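Local coordinates for uncharacterized protein (Bacteroides ovatus, PDB 4E6F), which is of unknown function but carries a DUF4468 domain with a TBP-like fold, an antiparallel sheet packed against helices, at residues 81-86 / 91-96; 115-120 / 149-154; 31-36 / 168-173; 10-15 / 158-163. All blocks are in the same frame, centred on the assembly; numbering follows the deposited sequence.

Interaction 1. Residues 81-86 / 91-96; sequences IVFSSS and DRTLVN
Phe83 lays its ring obliquely across Thr93 and Asp91 of the neighbouring strand. Its CZ comes to 3.5 Å from Thr93 CG2, and its CD2 lies 3.6 Å from Asp91 OD2. The ring and carboxylate planes are turned 52° apart. The ring reaches this place because CG stands anti to the carbonyl carbon (chi1 -62°). Further along the hairpin, Ile81 CD1 lies 3.7 Å from Val95 CG1. Strands 72-85 and 90-104 run antiparallel here. Ile81 and Thr93 form a hydrogen-bonded pair, with Ile81 N 2.8 Å from Thr93 O. Val82 and Arg92 are the non-hydrogen-bonded pair that follows. The register then slips by one at a classic beta bulge. Phe83 N donates to Asp91 O at 2.8 Å, and Ser84 N adds a weak bond to the same oxygen. A water joins Ser84 OG to Asp91 OD2, to which it donates. Outside the hairpin, Asp91 OD1 bonds to Tyr119 OH and forms a salt bridge with Arg120, and Asp91 OD2 forms one with Lys150. The Phe83 ring meets Trp151 edge-to-face. With an alanine here instead of Phe83, a gap would probably open beside Thr93 CG2 and the Trp151 ring would lose this aromatic partner. The bulge thus sets an apolar ring beside a carboxylate whose two oxygens are both hydrogen-bonded, and the nearby positive groups probably favour its charged form.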
loop_
_atom_site.group_PDB
_atom_site.type_symbol
_atom_site.label_atom_id
_atom_site.label_comp_id
_atom_site.label_asym_id
_atom_site.label_seq_id
_atom_site.Cartn_x
_atom_site.Cartn_y
_atom_site.Cartn_z
ATOM N N ILE A 81 -1.106 6.713 9.562
ATOM C CA ILE A 81 -0.071 7.265 8.689
ATOM C C ILE A 81 0.287 8.625 9.290
ATOM O O ILE A 81 -0.591 9.482 9.385
ATOM C CB ILE A 81 -0.486 7.362 7.205
ATOM C CG1 ILE A 81 -0.551 5.950 6.556
ATOM C CG2 ILE A 81 0.512 8.255 6.436
ATOM C CD1 ILE A 81 -1.112 5.999 5.145
ATOM N N VAL A 82 1.533 8.809 9.721
ATOM C CA VAL A 82 1.926 10.085 10.327
ATOM C C VAL A 82 2.461 11.021 9.246
ATOM O O VAL A 82 3.377 10.653 8.511
ATOM C CB VAL A 82 2.958 9.858 11.468
ATOM C CG1 VAL A 82 3.513 11.191 12.029
ATOM C CG2 VAL A 82 2.324 9.018 12.575
ATOM N N PHE A 83 1.955 12.270 9.210
ATOM C CA PHE A 83 2.448 13.273 8.257
ATOM C C PHE A 83 3.625 14.044 8.849
ATOM O O PHE A 83 4.634 14.277 8.188
ATOM C CB PHE A 83 1.323 14.260 7.892
ATOM C CG PHE A 83 0.148 13.599 7.221
ATOM C CD1 PHE A 83 0.319 12.842 6.065
ATOM C CD2 PHE A 83 -1.131 13.726 7.745
ATOM C CE1 PHE A 83 -0.782 12.249 5.432
ATOM C CE2 PHE A 83 -2.230 13.134 7.113
ATOM C CZ PHE A 83 -2.048 12.414 5.948
ATOM N N SER A 84 3.461 14.493 10.099
ATOM C CA SER A 84 4.467 15.281 10.791
ATOM C C SER A 84 4.158 15.345 12.263
ATOM O O SER A 84 3.036 15.056 12.702
ATOM C CB SER A 84 4.551 16.692 10.210
ATOM O OG SER A 84 3.317 17.362 10.385
ATOM N N SER A 85 5.175 15.705 13.013
ATOM C CA SER A 85 5.017 15.877 14.439
ATOM C C SER A 85 5.936 16.993 14.905
ATOM O O SER A 85 7.023 17.235 14.348
ATOM C CB SER A 85 5.278 14.569 15.191
ATOM O OG SER A 85 6.641 14.438 15.563
ATOM N N SER A 86 5.460 17.775 15.888
ATOM C CA SER A 86 6.185 18.866 16.529
ATOM C C SER A 86 5.974 18.711 18.032
ATOM O O SER A 86 5.171 17.846 18.405
ATOM C CB SER A 86 5.688 20.221 16.022
ATOM O OG SER A 86 4.331 20.427 16.379
ATOM N N ASP A 91 0.284 15.327 13.443
ATOM C CA ASP A 91 -0.621 15.334 12.309
ATOM C C ASP A 91 -0.582 13.955 11.681
ATOM O O ASP A 91 0.466 13.559 11.164
ATOM C CB ASP A 91 -0.198 16.416 11.294
ATOM C CG ASP A 91 -1.173 16.573 10.131
ATOM O OD1 ASP A 91 -2.364 16.238 10.304
ATOM O OD2 ASP A 91 -0.745 17.063 9.057
ATOM N N ARG A 92 -1.692 13.217 11.758
ATOM C CA ARG A 92 -1.756 11.864 11.220
ATOM C C ARG A 92 -3.140 11.556 10.688
ATOM O O ARG A 92 -4.107 12.231 11.058
ATOM C CB ARG A 92 -1.389 10.846 12.322
ATOM C CG ARG A 92 -2.404 10.776 13.473
ATOM C CD ARG A 92 -1.981 9.788 14.539
ATOM N NE ARG A 92 -3.015 9.635 15.565
ATOM C CZ ARG A 92 -2.952 8.763 16.568
ATOM N NH1 ARG A 92 -1.913 7.946 16.683
ATOM N NH2 ARG A 92 -3.937 8.689 17.453
ATOM N N THR A 93 -3.247 10.506 9.866
ATOM C CA THR A 93 -4.534 10.049 9.394
ATOM C C THR A 93 -4.679 8.565 9.668
ATOM O O THR A 93 -3.677 7.839 9.701
ATOM C CB THR A 93 -4.740 10.324 7.880
ATOM O OG1 THR A 93 -6.091 9.987 7.535
ATOM C CG2 THR A 93 -3.779 9.530 6.978
ATOM N N LEU A 94 -5.919 8.115 9.842
ATOM C CA LEU A 94 -6.150 6.676 9.854
ATOM C C LEU A 94 -6.247 6.278 8.395
ATOM O O LEU A 94 -6.693 7.079 7.564
ATOM C CB LEU A 94 -7.459 6.340 10.600
ATOM C CG LEU A 94 -7.670 4.884 10.996
ATOM C CD1 LEU A 94 -6.720 4.484 12.150
ATOM C CD2 LEU A 94 -9.149 4.635 11.373
ATOM N N VAL A 95 -5.831 5.061 8.065
ATOM C CA VAL A 95 -5.996 4.541 6.720
ATOM C C VAL A 95 -6.577 3.148 6.851
ATOM O O VAL A 95 -6.179 2.413 7.748
ATOM C CB VAL A 95 -4.694 4.557 5.860
ATOM C CG1 VAL A 95 -3.613 3.636 6.436
ATOM C CG2 VAL A 95 -4.981 4.190 4.397
ATOM N N ASN A 96 -7.537 2.806 5.987
ATOM C CA ASN A 96 -8.089 1.456 5.872
ATOM C C ASN A 96 -7.818 1.013 4.472
ATOM O O ASN A 96 -7.902 1.820 3.539
ATOM C CB ASN A 96 -9.569 1.387 6.195
ATOM C CG ASN A 96 -9.845 1.482 7.673
ATOM O OD1 ASN A 96 -9.912 0.468 8.414
ATOM N ND2 ASN A 96 -9.976 2.708 8.140
HETATM O O HOH W 1 1.802 17.863 8.287
#

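Interaction 2. Residues 115-120 / 149-154; sequences IRFTYR and AKWRRK. With NO3 (nitrate ion), chain C.
An aromatic cluster joins strand 107-119 of the TBP-like sheet to the first turns of helix 149-169. Trp151 projects from the helix and drives the edge of its six-membered ring between Phe117 and Tyr119. Both pairs are T-shaped (edge-to-face). Against Phe117 the ring planes stand at 70°, with Trp151 CZ3 3.6 Å from Phe117 CG. Against Tyr119 they stand at 73°, and Trp151 CH2 is 3.7 Å from Tyr119 CD1. The opposite face of the Tyr119 ring carries Arg120 CG. Trp151 also meets Trp130 edge-to-face, which extends the cluster past these two segments.

Lys150 runs out beside the cluster. Its chain is extended beyond CG, and this carries NZ to Tyr119 OH, with a hydrogen bond of 3.2 Å. The stronger polar partner of both groups is Asp91 on the adjacent strand. A nitrate ion, probably from the crystallisation liquor, lies beside the first turn of the helix, among Lys150, Arg153 and Lys154. Lys150 CB touches it, and Arg153 NH1 gives its O2 a weak hydrogen bond. The chain of Lys154 bends at chi2 and chi4, and its NZ donates to nitrate O2 at 2.8 Å.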
loop_
_atom_site.group_PDB
_atom_site.type_symbol
_atom_site.label_atom_id
_atom_site.label_comp_id
_atom_site.label_asym_id
_atom_site.label_seq_id
_atom_site.Cartn_x
_atom_site.Cartn_y
_atom_site.Cartn_z
ATOM N N ILE A 115 -8.449 1.974 -0.652
ATOM C CA ILE A 115 -7.802 2.857 0.314
ATOM C C ILE A 115 -8.711 4.015 0.673
ATOM O O ILE A 115 -9.170 4.747 -0.214
ATOM C CB ILE A 115 -6.473 3.374 -0.263
ATOM C CG1 ILE A 115 -5.535 2.179 -0.598
ATOM C CG2 ILE A 115 -5.805 4.404 0.713
ATOM C CD1 ILE A 115 -4.350 2.519 -1.459
ATOM N N ARG A 116 -8.948 4.185 1.977
ATOM C CA ARG A 116 -9.760 5.289 2.464
ATOM C C ARG A 116 -9.155 5.811 3.745
ATOM O O ARG A 116 -8.615 5.054 4.557
ATOM C CB ARG A 116 -11.231 4.879 2.649
ATOM C CG ARG A 116 -11.440 3.764 3.635
ATOM C CD ARG A 116 -12.911 3.360 3.734
ATOM N NE ARG A 116 -13.050 2.169 4.571
ATOM C CZ ARG A 116 -13.131 2.190 5.896
ATOM N NH1 ARG A 116 -13.125 3.346 6.551
ATOM N NH2 ARG A 116 -13.213 1.057 6.577
ATOM N N PHE A 117 -9.271 7.111 3.924
ATOM C CA PHE A 117 -8.702 7.814 5.060
ATOM C C PHE A 117 -9.767 8.320 5.988
ATOM O O PHE A 117 -10.844 8.732 5.531
ATOM C CB PHE A 117 -7.891 9.016 4.560
ATOM C CG PHE A 117 -6.835 8.688 3.528
ATOM C CD1 PHE A 117 -5.630 8.092 3.903
ATOM C CD2 PHE A 117 -7.045 8.971 2.180
ATOM C CE1 PHE A 117 -4.655 7.767 2.942
ATOM C CE2 PHE A 117 -6.067 8.663 1.218
ATOM C CZ PHE A 117 -4.869 8.086 1.610
ATOM N N THR A 118 -9.466 8.284 7.291
ATOM C CA THR A 118 -10.324 8.845 8.338
ATOM C C THR A 118 -9.428 9.805 9.097
ATOM O O THR A 118 -8.503 9.390 9.808
ATOM C CB THR A 118 -10.966 7.769 9.204
ATOM O OG1 THR A 118 -11.624 6.841 8.348
ATOM C CG2 THR A 118 -11.974 8.362 10.197
ATOM N N TYR A 119 -9.691 11.089 8.925
ATOM C CA TYR A 119 -8.841 12.144 9.453
ATOM C C TYR A 119 -9.555 12.948 10.527
ATOM O O TYR A 119 -10.685 13.398 10.307
ATOM C CB TYR A 119 -8.456 13.057 8.270
ATOM C CG TYR A 119 -7.407 14.109 8.570
ATOM C CD1 TYR A 119 -6.117 13.747 8.960
ATOM C CD2 TYR A 119 -7.660 15.456 8.335
ATOM C CE1 TYR A 119 -5.138 14.709 9.189
ATOM C CE2 TYR A 119 -6.679 16.424 8.546
ATOM C CZ TYR A 119 -5.411 16.040 8.938
ATOM O OH TYR A 119 -4.440 16.998 9.127
ATOM N N ARG A 120 -8.880 13.124 11.690
ATOM C CA ARG A 120 -9.424 13.883 12.822
ATOM C C ARG A 120 -10.829 13.353 13.175
ATOM O O ARG A 120 -11.768 14.147 13.407
ATOM C CB ARG A 120 -9.437 15.407 12.525
ATOM C CG ARG A 120 -8.133 15.944 11.928
ATOM C CD ARG A 120 -7.367 16.830 12.876
ATOM N NE ARG A 120 -5.979 17.020 12.451
ATOM C CZ ARG A 120 -5.464 18.184 12.068
ATOM N NH1 ARG A 120 -6.220 19.275 12.040
ATOM N NH2 ARG A 120 -4.188 18.266 11.711
ATOM N N ALA A 149 -0.103 17.204 -0.997
ATOM C CA ALA A 149 1.202 16.559 -1.059
ATOM C C ALA A 149 1.440 15.561 0.065
ATOM O O ALA A 149 1.941 14.476 -0.215
ATOM C CB ALA A 149 2.306 17.601 -1.080
ATOM N N LYS A 150 1.088 15.893 1.309
ATOM C CA LYS A 150 1.336 14.972 2.425
ATOM C C LYS A 150 0.577 13.667 2.224
ATOM O O LYS A 150 1.104 12.604 2.531
ATOM C CB LYS A 150 1.003 15.608 3.785
ATOM C CG LYS A 150 -0.485 15.885 4.047
ATOM C CD LYS A 150 -0.623 16.687 5.343
ATOM C CE LYS A 150 -2.088 16.781 5.720
ATOM N NZ LYS A 150 -2.301 17.684 6.905
ATOM N N TRP A 151 -0.647 13.746 1.689
ATOM C CA TRP A 151 -1.470 12.572 1.422
ATOM C C TRP A 151 -0.845 11.686 0.352
ATOM O O TRP A 151 -0.733 10.474 0.540
ATOM C CB TRP A 151 -2.867 13.016 0.964
ATOM C CG TRP A 151 -3.573 13.826 2.006
ATOM C CD1 TRP A 151 -3.559 15.183 2.146
ATOM C CD2 TRP A 151 -4.322 13.315 3.109
ATOM N NE1 TRP A 151 -4.284 15.553 3.255
ATOM C CE2 TRP A 151 -4.763 14.422 3.868
ATOM C CE3 TRP A 151 -4.719 12.028 3.501
ATOM C CZ2 TRP A 151 -5.558 14.273 5.017
ATOM C CZ3 TRP A 151 -5.492 11.874 4.638
ATOM C CH2 TRP A 151 -5.896 12.989 5.393
ATOM N N ARG A 152 -0.443 12.289 -0.767
ATOM C CA ARG A 152 0.110 11.521 -1.875
ATOM C C ARG A 152 1.504 10.960 -1.522
ATOM O O ARG A 152 1.762 9.769 -1.756
ATOM C CB ARG A 152 0.151 12.381 -3.133
ATOM C CG ARG A 152 0.740 11.626 -4.336
ATOM C CD ARG A 152 0.156 12.155 -5.633
ATOM N NE ARG A 152 0.883 11.669 -6.820
ATOM C CZ ARG A 152 0.307 11.370 -7.979
ATOM N NH1 ARG A 152 -1.015 11.360 -8.089
ATOM N NH2 ARG A 152 1.046 11.016 -9.021
ATOM N N ARG A 153 2.403 11.792 -0.952
ATOM C CA ARG A 153 3.716 11.268 -0.573
ATOM C C ARG A 153 3.617 10.104 0.410
ATOM O O ARG A 153 4.288 9.082 0.223
ATOM C CB ARG A 153 4.566 12.352 0.112
ATOM C CG ARG A 153 5.112 13.407 -0.807
ATOM C CD ARG A 153 6.241 14.166 -0.112
ATOM N NE ARG A 153 6.507 15.436 -0.785
ATOM C CZ ARG A 153 6.007 16.619 -0.422
ATOM N NH1 ARG A 153 5.246 16.727 0.663
ATOM N NH2 ARG A 153 6.297 17.707 -1.122
ATOM N N LYS A 154 2.879 10.303 1.513
ATOM C CA LYS A 154 2.866 9.288 2.564
ATOM C C LYS A 154 2.147 8.019 2.114
ATOM O O LYS A 154 2.540 6.935 2.563
ATOM C CB LYS A 154 2.313 9.852 3.885
ATOM C CG LYS A 154 3.202 10.970 4.470
ATOM C CD LYS A 154 4.620 10.527 4.770
ATOM C CE LYS A 154 5.404 11.548 5.564
ATOM N NZ LYS A 154 6.153 12.498 4.693
HETATM N N NO3 C . 4.496 15.386 3.985
HETATM O O1 NO3 C . 4.302 16.568 3.742
HETATM O O2 NO3 C . 5.031 14.629 3.208
HETATM O O3 NO3 C . 4.077 14.912 5.157
#

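Interaction 3. Residues 31-36 / 168-173; sequences FQIPGM and VAFGAP
The backbones stay well apart, the nearest CA atoms being those of Ile33 and Phe170 at 7.6 Å, and both segments turn here. Residues 33-36 form a type I beta turn just after strand 24-32. Helix 149-169 ends in a Schellman motif, in which Gly171 takes a positive phi (112°). The gap is bridged by side chains, and Phe170 carries the contact.

Ile33 comes over one face of the Phe170 ring. In the conformer described, its CD1 sits 3.8 Å from the ring centroid and 14° off the normal, a CH-pi contact; a second conformer was modelled, so this detail is less certain. The closest ring atom to this methyl is Phe170 CZ, at 3.7 Å from Ile33 CD1. Ile33 CG1 follows the same face nearer the root of the ring, 3.9 Å from Phe170 CD1. Phe31 touches another part of the ring, with its CB 4.1 Å from Phe170 CE2. These two aromatic rings meet obliquely, their planes 44° apart. Met36, present as selenomethionine, approaches the CD1 side in a looser Met-aromatic contact. Its SE is 4.3 Å from Phe170 CD1 and lies obliquely to the ring. The contacts described here are apolar.

Around this surface contact, Phe170 also touches Cys108 of strand 107-119 and Met45 of helix 38-54. Met36 reaches Ile41 of helix 38-54. Phe31 packs on Val166 and Ala167. The end of helix 149-169 thus contacts strands 24-32 and 107-119 and helix 38-54.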
loop_
_atom_site.group_PDB
_atom_site.type_symbol
_atom_site.label_atom_id
_atom_site.label_comp_id
_atom_site.label_asym_id
_atom_site.label_seq_id
_atom_site.Cartn_x
_atom_site.Cartn_y
_atom_site.Cartn_z
ATOM N N PHE A 31 6.194 -9.803 -8.531
ATOM C CA PHE A 31 7.443 -10.402 -8.056
ATOM C C PHE A 31 7.707 -11.646 -8.861
ATOM O O PHE A 31 6.785 -12.459 -9.075
ATOM C CB PHE A 31 7.341 -10.761 -6.550
ATOM C CG PHE A 31 7.116 -9.548 -5.686
ATOM C CD1 PHE A 31 5.832 -9.025 -5.512
ATOM C CD2 PHE A 31 8.189 -8.888 -5.096
ATOM C CE1 PHE A 31 5.633 -7.856 -4.774
ATOM C CE2 PHE A 31 7.980 -7.732 -4.325
ATOM C CZ PHE A 31 6.718 -7.210 -4.204
ATOM N N GLN A 32 8.964 -11.782 -9.339
ATOM C CA GLN A 32 9.388 -12.967 -10.061
ATOM C C GLN A 32 10.186 -13.836 -9.127
ATOM O O GLN A 32 11.266 -13.418 -8.698
ATOM C CB GLN A 32 10.254 -12.582 -11.271
ATOM C CG GLN A 32 9.555 -11.749 -12.331
ATOM C CD GLN A 32 8.673 -12.634 -13.198
ATOM O OE1 GLN A 32 9.107 -13.650 -13.772
ATOM N NE2 GLN A 32 7.420 -12.257 -13.314
ATOM N N ILE A 33 9.651 -15.027 -8.807
ATOM C CA ILE A 33 10.289 -16.020 -7.937
ATOM C C ILE A 33 10.273 -17.319 -8.747
ATOM O O ILE A 33 9.505 -18.245 -8.451
ATOM C CB ILE A 33 9.566 -16.117 -6.553
ATOM C CG1 ILE A 33 8.962 -14.764 -6.087
ATOM C CG2 ILE A 33 10.552 -16.576 -5.541
ATOM C CD1 ILE A 33 7.447 -14.657 -6.261
ATOM N N PRO A 34 11.033 -17.344 -9.874
ATOM C CA PRO A 34 10.891 -18.443 -10.831
ATOM C C PRO A 34 11.107 -19.855 -10.351
ATOM O O PRO A 34 10.513 -20.777 -10.927
ATOM C CB PRO A 34 11.873 -18.073 -11.947
ATOM C CG PRO A 34 12.844 -17.125 -11.326
ATOM C CD PRO A 34 11.967 -16.326 -10.395
ATOM N N GLY A 35 11.936 -20.043 -9.342
ATOM C CA GLY A 35 12.137 -21.407 -8.858
ATOM C C GLY A 35 11.005 -21.982 -8.015
ATOM O O GLY A 35 10.928 -23.210 -7.852
HETATM N N MSE A 36 10.096 -21.124 -7.503
HETATM C CA MSE A 36 9.032 -21.557 -6.580
HETATM C C MSE A 36 7.726 -21.956 -7.240
HETATM O O MSE A 36 7.264 -21.307 -8.181
HETATM C CB MSE A 36 8.741 -20.435 -5.587
HETATM C CG MSE A 36 9.916 -20.094 -4.686
HETATM SE SE MSE A 36 9.311 -18.851 -3.264
HETATM C CE MSE A 36 11.100 -18.256 -2.609
ATOM N N VAL A 168 11.415 -8.727 0.829
ATOM C CA VAL A 168 12.186 -9.287 1.960
ATOM C C VAL A 168 11.612 -10.672 2.343
ATOM O O VAL A 168 12.381 -11.605 2.615
ATOM C CB VAL A 168 12.222 -8.304 3.171
ATOM C CG1 VAL A 168 12.862 -8.947 4.406
ATOM C CG2 VAL A 168 12.959 -7.021 2.799
ATOM N N ALA A 169 10.270 -10.816 2.325
ATOM C CA ALA A 169 9.664 -12.118 2.613
ATOM C C ALA A 169 10.108 -13.173 1.578
ATOM O O ALA A 169 10.181 -14.362 1.909
ATOM C CB ALA A 169 8.146 -12.007 2.627
ATOM N N PHE A 170 10.418 -12.732 0.334
ATOM C CA PHE A 170 10.878 -13.657 -0.711
ATOM C C PHE A 170 12.399 -13.819 -0.718
ATOM O O PHE A 170 12.919 -14.549 -1.567
ATOM C CB PHE A 170 10.367 -13.219 -2.098
ATOM C CG PHE A 170 8.890 -13.486 -2.336
ATOM C CD1 PHE A 170 8.369 -14.780 -2.226
ATOM C CD2 PHE A 170 8.039 -12.462 -2.727
ATOM C CE1 PHE A 170 7.009 -15.028 -2.453
ATOM C CE2 PHE A 170 6.682 -12.713 -2.988
ATOM C CZ PHE A 170 6.179 -13.998 -2.847
ATOM N N GLY A 171 13.094 -13.193 0.231
ATOM C CA GLY A 171 14.537 -13.389 0.393
ATOM C C GLY A 171 15.426 -12.214 0.074
ATOM O O GLY A 171 16.646 -12.312 0.256
ATOM N N ALA A 172 14.848 -11.084 -0.393
ATOM C CA ALA A 172 15.669 -9.919 -0.737
ATOM C C ALA A 172 16.329 -9.322 0.521
ATOM O O ALA A 172 15.700 -9.309 1.588
ATOM C CB ALA A 172 14.818 -8.851 -1.426
ATOM N N PRO A 173 17.576 -8.822 0.427
ATOM C CA PRO A 173 18.161 -8.148 1.600
ATOM C C PRO A 173 17.374 -6.870 1.921
ATOM O O PRO A 173 16.928 -6.158 1.006
ATOM C CB PRO A 173 19.599 -7.857 1.168
ATOM C CG PRO A 173 19.569 -7.831 -0.325
ATOM C CD PRO A 173 18.473 -8.766 -0.752
#

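Interaction 4. Residues 10-15 / 158-163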
loop_
_atom_site.group_PDB
_atom_site.type_symbol
_atom_site.label_atom_id
_atom_site.label_comp_id
_atom_site.label_asym_id
_atom_site.label_seq_id
_atom_site.Cartn_x
_atom_site.Cartn_y
_atom_site.Cartn_z
ATOM N N ASP A 10 10.660 15.486 -5.271
ATOM C CA ASP A 10 9.387 14.761 -5.365
ATOM C C ASP A 10 9.262 13.925 -6.646
ATOM O O ASP A 10 8.161 13.483 -6.983
ATOM C CB ASP A 10 8.229 15.770 -5.269
ATOM C CG ASP A 10 7.943 16.224 -3.854
ATOM O OD1 ASP A 10 8.252 15.456 -2.903
ATOM O OD2 ASP A 10 7.378 17.316 -3.691
ATOM N N THR A 11 10.393 13.652 -7.327
ATOM C CA THR A 11 10.448 12.861 -8.557
ATOM C C THR A 11 9.603 11.565 -8.453
ATOM O O THR A 11 8.867 11.238 -9.378
ATOM C CB THR A 11 11.929 12.514 -8.859
ATOM O OG1 THR A 11 12.664 13.728 -9.041
ATOM C CG2 THR A 11 12.097 11.615 -10.075
ATOM N N ARG A 12 9.702 10.850 -7.323
ATOM C CA ARG A 12 9.021 9.575 -7.093
ATOM C C ARG A 12 7.497 9.699 -7.211
ATOM O O ARG A 12 6.833 8.760 -7.635
ATOM C CB ARG A 12 9.363 9.062 -5.657
ATOM C CG ARG A 12 8.469 7.914 -5.097
ATOM C CD ARG A 12 8.816 6.656 -5.831
ATOM N NE ARG A 12 7.932 5.516 -5.580
ATOM C CZ ARG A 12 6.966 5.112 -6.398
ATOM N NH1 ARG A 12 6.613 5.856 -7.438
ATOM N NH2 ARG A 12 6.329 3.974 -6.165
ATOM N N TYR A 13 6.956 10.851 -6.827
ATOM C CA TYR A 13 5.513 11.038 -6.643
ATOM C C TYR A 13 4.746 11.622 -7.841
ATOM O O TYR A 13 3.547 11.911 -7.720
ATOM C CB TYR A 13 5.322 11.943 -5.415
ATOM C CG TYR A 13 6.102 11.447 -4.215
ATOM C CD1 TYR A 13 5.775 10.244 -3.590
ATOM C CD2 TYR A 13 7.196 12.162 -3.724
ATOM C CE1 TYR A 13 6.497 9.777 -2.495
ATOM C CE2 TYR A 13 7.922 11.706 -2.624
ATOM C CZ TYR A 13 7.602 10.489 -2.043
ATOM O OH TYR A 13 8.323 10.062 -0.947
ATOM N N LEU A 14 5.391 11.757 -8.984
ATOM C CA LEU A 14 4.750 12.404 -10.116
ATOM C C LEU A 14 4.037 11.369 -11.034
ATOM O O LEU A 14 3.353 10.490 -10.517
ATOM C CB LEU A 14 5.752 13.329 -10.843
ATOM C CG LEU A 14 6.453 14.329 -9.901
ATOM C CD1 LEU A 14 7.469 15.187 -10.655
ATOM C CD2 LEU A 14 5.448 15.233 -9.165
ATOM N N VAL A 15 4.136 11.508 -12.365
ATOM C CA VAL A 15 3.494 10.654 -13.372
ATOM C C VAL A 15 3.622 9.139 -13.002
ATOM O O VAL A 15 4.734 8.678 -12.736
ATOM C CB VAL A 15 4.140 10.952 -14.762
ATOM C CG1 VAL A 15 3.638 9.996 -15.834
ATOM C CG2 VAL A 15 3.895 12.403 -15.185
ATOM N N PHE A 158 3.969 4.466 1.849
ATOM C CA PHE A 158 3.349 3.330 2.507
ATOM C C PHE A 158 3.305 2.109 1.562
ATOM O O PHE A 158 3.648 0.990 1.966
ATOM C CB PHE A 158 1.935 3.730 2.947
ATOM C CG PHE A 158 1.171 2.610 3.592
ATOM C CD1 PHE A 158 1.276 2.378 4.956
ATOM C CD2 PHE A 158 0.346 1.784 2.836
ATOM C CE1 PHE A 158 0.577 1.334 5.560
ATOM C CE2 PHE A 158 -0.342 0.717 3.437
ATOM C CZ PHE A 158 -0.210 0.499 4.793
ATOM N N ALA A 159 2.882 2.325 0.312
ATOM C CA ALA A 159 2.835 1.248 -0.677
ATOM C C ALA A 159 4.254 0.731 -0.970
ATOM O O ALA A 159 4.472 -0.497 -0.988
ATOM C CB ALA A 159 2.176 1.733 -1.958
ATOM N N ASP A 160 5.233 1.649 -1.183
ATOM C CA ASP A 160 6.613 1.234 -1.417
ATOM C C ASP A 160 7.151 0.403 -0.260
ATOM O O ASP A 160 7.877 -0.584 -0.484
ATOM C CB ASP A 160 7.512 2.452 -1.623
ATOM C CG ASP A 160 7.310 3.142 -2.950
ATOM O OD1 ASP A 160 6.748 2.500 -3.877
ATOM O OD2 ASP A 160 7.823 4.285 -3.110
ATOM N N ASP A 161 6.792 0.793 0.975
ATOM C CA ASP A 161 7.238 0.060 2.157
ATOM C C ASP A 161 6.681 -1.367 2.148
ATOM O O ASP A 161 7.397 -2.322 2.477
ATOM C CB ASP A 161 6.824 0.787 3.437
ATOM C CG ASP A 161 7.480 0.210 4.671
ATOM O OD1 ASP A 161 8.732 0.052 4.665
ATOM O OD2 ASP A 161 6.748 -0.184 5.591
HETATM N N MSE A 162 5.421 -1.498 1.759
HETATM C CA MSE A 162 4.775 -2.805 1.703
HETATM C C MSE A 162 5.428 -3.699 0.670
HETATM O O MSE A 162 5.656 -4.884 0.934
HETATM C CB MSE A 162 3.301 -2.655 1.372
HETATM C CG MSE A 162 2.584 -3.998 1.383
HETATM SE SE MSE A 162 0.681 -3.775 1.330
HETATM C CE MSE A 162 0.410 -3.065 3.095
ATOM N N PHE A 163 5.729 -3.137 -0.514
ATOM C CA PHE A 163 6.331 -3.922 -1.581
ATOM C C PHE A 163 7.755 -4.343 -1.209
ATOM O O PHE A 163 8.171 -5.449 -1.565
ATOM C CB PHE A 163 6.266 -3.179 -2.912
ATOM C CG PHE A 163 4.837 -2.906 -3.342
ATOM C CD1 PHE A 163 3.830 -3.859 -3.135
ATOM C CD2 PHE A 163 4.499 -1.720 -3.984
ATOM C CE1 PHE A 163 2.510 -3.610 -3.527
ATOM C CE2 PHE A 163 3.171 -1.473 -4.370
ATOM C CZ PHE A 163 2.192 -2.417 -4.138
#
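The Arg12 guanidinium meets the Asp160 carboxylate edge to edge, the two planes only 20° apart. A face of the neighbouring Tyr13 ring is covered by Arg12 CG, which lies towards its rim. The grip on Asp160 is side-on and uses two nitrogens. Arg12 NE donates to Asp160 OD2 at 2.8 Å, with an N-H...O angle of 163°. Arg12 NH2 donates to Asp160 OD1, also at 2.8 Å, and this bond is straighter at 171°. OD1 lies nearly in the guanidinium plane, while OD2 is tilted somewhat out of it. Each oxygen uses its syn lone pair. The chain of Arg12 bends at chi2, which turns NE and NH2 towards the helix. An asparagine in place of Asp160 would probably lose one of the two bonds and leave the arginine charge without its mate. Tyr13 OH is hydrogen-bonded to Asp157 OD1, and Arg12 also touches Ala17 and Val156. The contact fastens the short 3-10 turn 11-13, near the N-terminus, to the middle of helix 149-169. It is a bidentate arginine-carboxylate salt bridge at the protein surface.

How the interactions relate
Helix 149-169 is shared by interactions 2, 3 and 4, which meet its start, end and middle. Interactions 1 and 2 are 8 Å apart between centres and are joined by Asp91, whose OD2 lies 2.7 Å from Lys150 NZ. Interactions 2 and 4 touch as well, for Arg153 NE reaches Asp10 OD1 at 2.7 Å. Interaction 3 lies across the chain's centre from interaction 1, about 31 Å away between centres, although both reach the same sheet. It meets interaction 4 where Phe31 CZ packs 3.5 Å from Phe163 O. The nitrate of interaction 2 is about 4 Å from the Phe83 side chain of interaction 1 at the nearest atoms.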